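Local coordinates for protein H subunit of photosynthetic reaction center complex (Rhodopseudomonas palustris, PDB 6Z5S) that forms the H subunit of a bacterial photosynthetic reaction centre, probably capping the L and M subunits on the cytoplasmic side and helping proton delivery to the secondary quinone, at residues V152-D156 with A209-F215. Numbering follows the deposited sequence.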
ATOM      1  N   VAL D 152     -13.739 -39.117  12.285  1.00 87.78           N
ATOM      2  CA  VAL D 152     -14.354 -37.862  11.874  1.00 87.78           C
ATOM      3  C   VAL D 152     -15.854 -37.934  12.108  1.00 87.78           C
ATOM      4  O   VAL D 152     -16.502 -38.953  11.823  1.00 87.78           O
ATOM      5  CB  VAL D 152     -14.028 -37.562  10.402  1.00 87.78           C
ATOM      6  CG1 VAL D 152     -14.529 -38.675   9.523  1.00 87.78           C
ATOM      7  CG2 VAL D 152     -14.632 -36.236   9.978  1.00 87.78           C
ATOM      8  N   VAL D 153     -16.406 -36.833  12.605  1.00 86.25           N
ATOM      9  CA  VAL D 153     -17.797 -36.735  13.013  1.00 86.25           C
ATOM     10  C   VAL D 153     -18.485 -35.667  12.173  1.00 86.25           C
ATOM     11  O   VAL D 153     -17.874 -34.667  11.780  1.00 86.25           O
ATOM     12  CB  VAL D 153     -17.899 -36.421  14.524  1.00 86.25           C
ATOM     13  CG1 VAL D 153     -17.443 -35.004  14.812  1.00 86.25           C
ATOM     14  CG2 VAL D 153     -19.298 -36.641  15.030  1.00 86.25           C
ATOM     15  N   GLY D 154     -19.767 -35.889  11.890  1.00 83.89           N
ATOM     16  CA  GLY D 154     -20.537 -34.977  11.064  1.00 83.89           C
ATOM     17  C   GLY D 154     -20.831 -33.648  11.726  1.00 83.89           C
ATOM     18  O   GLY D 154     -20.135 -33.247  12.661  1.00 83.89           O
ATOM     19  N   CYS D 155     -21.848 -32.941  11.237  1.00 86.34           N
ATOM     20  CA  CYS D 155     -22.286 -31.705  11.870  1.00 86.34           C
ATOM     21  C   CYS D 155     -23.378 -31.940  12.896  1.00 86.34           C
ATOM     22  O   CYS D 155     -23.474 -31.195  13.875  1.00 86.34           O
ATOM     23  CB  CYS D 155     -22.789 -30.713  10.821  1.00 86.34           C
ATOM     24  SG  CYS D 155     -23.377 -29.150  11.504  1.00 86.34           S
ATOM     25  N   ASP D 156     -24.207 -32.958  12.693  1.00 85.27           N
ATOM     26  CA  ASP D 156     -25.241 -33.315  13.646  1.00 85.27           C
ATOM     27  C   ASP D 156     -24.733 -34.255  14.730  1.00 85.27           C
ATOM     28  O   ASP D 156     -25.539 -34.910  15.399  1.00 85.27           O
ATOM     29  CB  ASP D 156     -26.429 -33.938  12.918  1.00 85.27           C
ATOM     30  CG  ASP D 156     -26.069 -35.229  12.224  1.00 85.27           C
ATOM     31  OD1 ASP D 156     -24.869 -35.462  11.987  1.00 85.27           O
ATOM     32  OD2 ASP D 156     -26.987 -36.010  11.910  1.00 85.27           O
ATOM     33  N   ALA D 209     -19.913 -28.782   7.972  1.00 71.23           N
ATOM     34  CA  ALA D 209     -20.554 -28.460   6.703  1.00 71.23           C
ATOM     35  C   ALA D 209     -21.651 -29.459   6.369  1.00 71.23           C
ATOM     36  O   ALA D 209     -22.783 -29.072   6.070  1.00 71.23           O
ATOM     37  CB  ALA D 209     -19.514 -28.407   5.588  1.00 71.23           C
ATOM     38  N   ILE D 210     -21.336 -30.747   6.415  1.00 71.99           N
ATOM     39  CA  ILE D 210     -22.310 -31.799   6.182  1.00 71.99           C
ATOM     40  C   ILE D 210     -22.467 -32.590   7.470  1.00 71.99           C
ATOM     41  O   ILE D 210     -21.691 -32.443   8.412  1.00 71.99           O
ATOM     42  CB  ILE D 210     -21.905 -32.720   5.022  1.00 71.99           C
ATOM     43  CG1 ILE D 210     -20.716 -33.584   5.428  1.00 71.99           C
ATOM     44  CG2 ILE D 210     -21.551 -31.897   3.804  1.00 71.99           C
ATOM     45  CD1 ILE D 210     -20.147 -34.396   4.303  1.00 71.99           C
ATOM     46  N   ARG D 211     -23.484 -33.440   7.499  1.00 77.16           N
ATOM     47  CA  ARG D 211     -23.718 -34.271   8.664  1.00 77.16           C
ATOM     48  C   ARG D 211     -23.055 -35.632   8.479  1.00 77.16           C
ATOM     49  O   ARG D 211     -22.414 -35.905   7.464  1.00 77.16           O
ATOM     50  CB  ARG D 211     -25.210 -34.408   8.932  1.00 77.16           C
ATOM     51  CG  ARG D 211     -26.008 -34.900   7.761  1.00 77.16           C
ATOM     52  CD  ARG D 211     -27.445 -35.136   8.162  1.00 77.16           C
ATOM     53  NE  ARG D 211     -28.149 -35.917   7.156  1.00 77.16           N
ATOM     54  CZ  ARG D 211     -28.866 -35.386   6.175  1.00 77.16           C
ATOM     55  NH1 ARG D 211     -29.473 -36.170   5.298  1.00 77.16           N
ATOM     56  NH2 ARG D 211     -28.977 -34.069   6.076  1.00 77.16           N
ATOM     57  N   GLY D 212     -23.234 -36.504   9.470  1.00 76.43           N
ATOM     58  CA  GLY D 212     -22.406 -37.696   9.557  1.00 76.43           C
ATOM     59  C   GLY D 212     -22.591 -38.664   8.406  1.00 76.43           C
ATOM     60  O   GLY D 212     -21.619 -39.237   7.909  1.00 76.43           O
ATOM     61  N   ASP D 213     -23.831 -38.875   7.973  1.00 74.93           N
ATOM     62  CA  ASP D 213     -24.067 -39.857   6.921  1.00 74.93           C
ATOM     63  C   ASP D 213     -23.608 -39.351   5.564  1.00 74.93           C
ATOM     64  O   ASP D 213     -23.203 -40.149   4.711  1.00 74.93           O
ATOM     65  CB  ASP D 213     -25.545 -40.222   6.863  1.00 74.93           C
ATOM     66  CG  ASP D 213     -26.431 -39.010   6.717  1.00 74.93           C
ATOM     67  OD1 ASP D 213     -26.341 -38.108   7.574  1.00 74.93           O
ATOM     68  OD2 ASP D 213     -27.205 -38.952   5.742  1.00 74.93           O
ATOM     69  N   GLN D 214     -23.656 -38.035   5.349  1.00 72.79           N
ATOM     70  CA  GLN D 214     -23.340 -37.463   4.048  1.00 72.79           C
ATOM     71  C   GLN D 214     -21.929 -37.779   3.586  1.00 72.79           C
ATOM     72  O   GLN D 214     -21.635 -37.612   2.399  1.00 72.79           O
ATOM     73  CB  GLN D 214     -23.545 -35.953   4.084  1.00 72.79           C
ATOM     74  CG  GLN D 214     -24.953 -35.553   4.442  1.00 72.79           C
ATOM     75  CD  GLN D 214     -25.275 -34.142   4.024  1.00 72.79           C
ATOM     76  OE1 GLN D 214     -25.213 -33.217   4.827  1.00 72.79           O
ATOM     77  NE2 GLN D 214     -25.622 -33.970   2.759  1.00 72.79           N
ATOM     78  N   PHE D 215     -21.056 -38.239   4.481  1.00 70.89           N
ATOM     79  CA  PHE D 215     -19.720 -38.638   4.068  1.00 70.89           C
ATOM     80  C   PHE D 215     -19.750 -39.790   3.082  1.00 70.89           C
ATOM     81  O   PHE D 215     -18.749 -40.033   2.400  1.00 70.89           O
ATOM     82  CB  PHE D 215     -18.886 -39.012   5.286  1.00 70.89           C
ATOM     83  CG  PHE D 215     -18.465 -37.840   6.101  1.00 70.89           C
ATOM     84  CD1 PHE D 215     -17.324 -37.139   5.782  1.00 70.89           C
ATOM     85  CD2 PHE D 215     -19.218 -37.426   7.180  1.00 70.89           C
ATOM     86  CE1 PHE D 215     -16.938 -36.054   6.526  1.00 70.89           C
ATOM     87  CE2 PHE D 215     -18.837 -36.341   7.926  1.00 70.89           C
ATOM     88  CZ  PHE D 215     -17.694 -35.654   7.600  1.00 70.89           C
TER
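Start at Val152, on the short strand 152-153, which pairs in parallel with strand 205-206. Its side chain points toward residues 209-215, and CG2 meets CZ of Phe215 at 3.9 Å, an apolar contact. Val153 points its side chain away from residues 209-215, where it touches Ser206. At Gly154 the backbones come together CA to CA: its CA lies 3.6 Å from CA of Gly212 and 3.8 Å from CE2 of Phe215, at the edge of the ring. A side chain here would not fit, since an ideal CB would sit 2.0 Å from N of Gly212. Next, the backbone N-H of Cys155 donates to O of Ile210, N to O 2.9 Å but poorly angled, a weak hydrogen bond; its side chain also touches Pro248 and Arg250 of the C-terminal tail. Asp156 then reaches back, its OD1 accepting a hydrogen bond from N of Gly212 at 3.2 Å with a good angle. The same oxygen takes a weak hydrogen bond from N of Val158. The facing loop is braced from within: Arg211 N donates to OE1 of Gln214 at 3.2 Å, and Arg211 NE forms a salt bridge with OD1 of Asp213 at 2.9 Å. Behind it, Ile210 and Phe215 pack on Tyr239 of helix 229-245, so the contact ties the end of a strand in the PRC-barrel region to the turn leading toward the C-terminal helix. Arg211 already has an acidic partner in Asp213, and Asp156 spends its OD1 on backbone NH groups: main-chain hydrogen bonds and close glycine packing, not a charge pair, join the two segments.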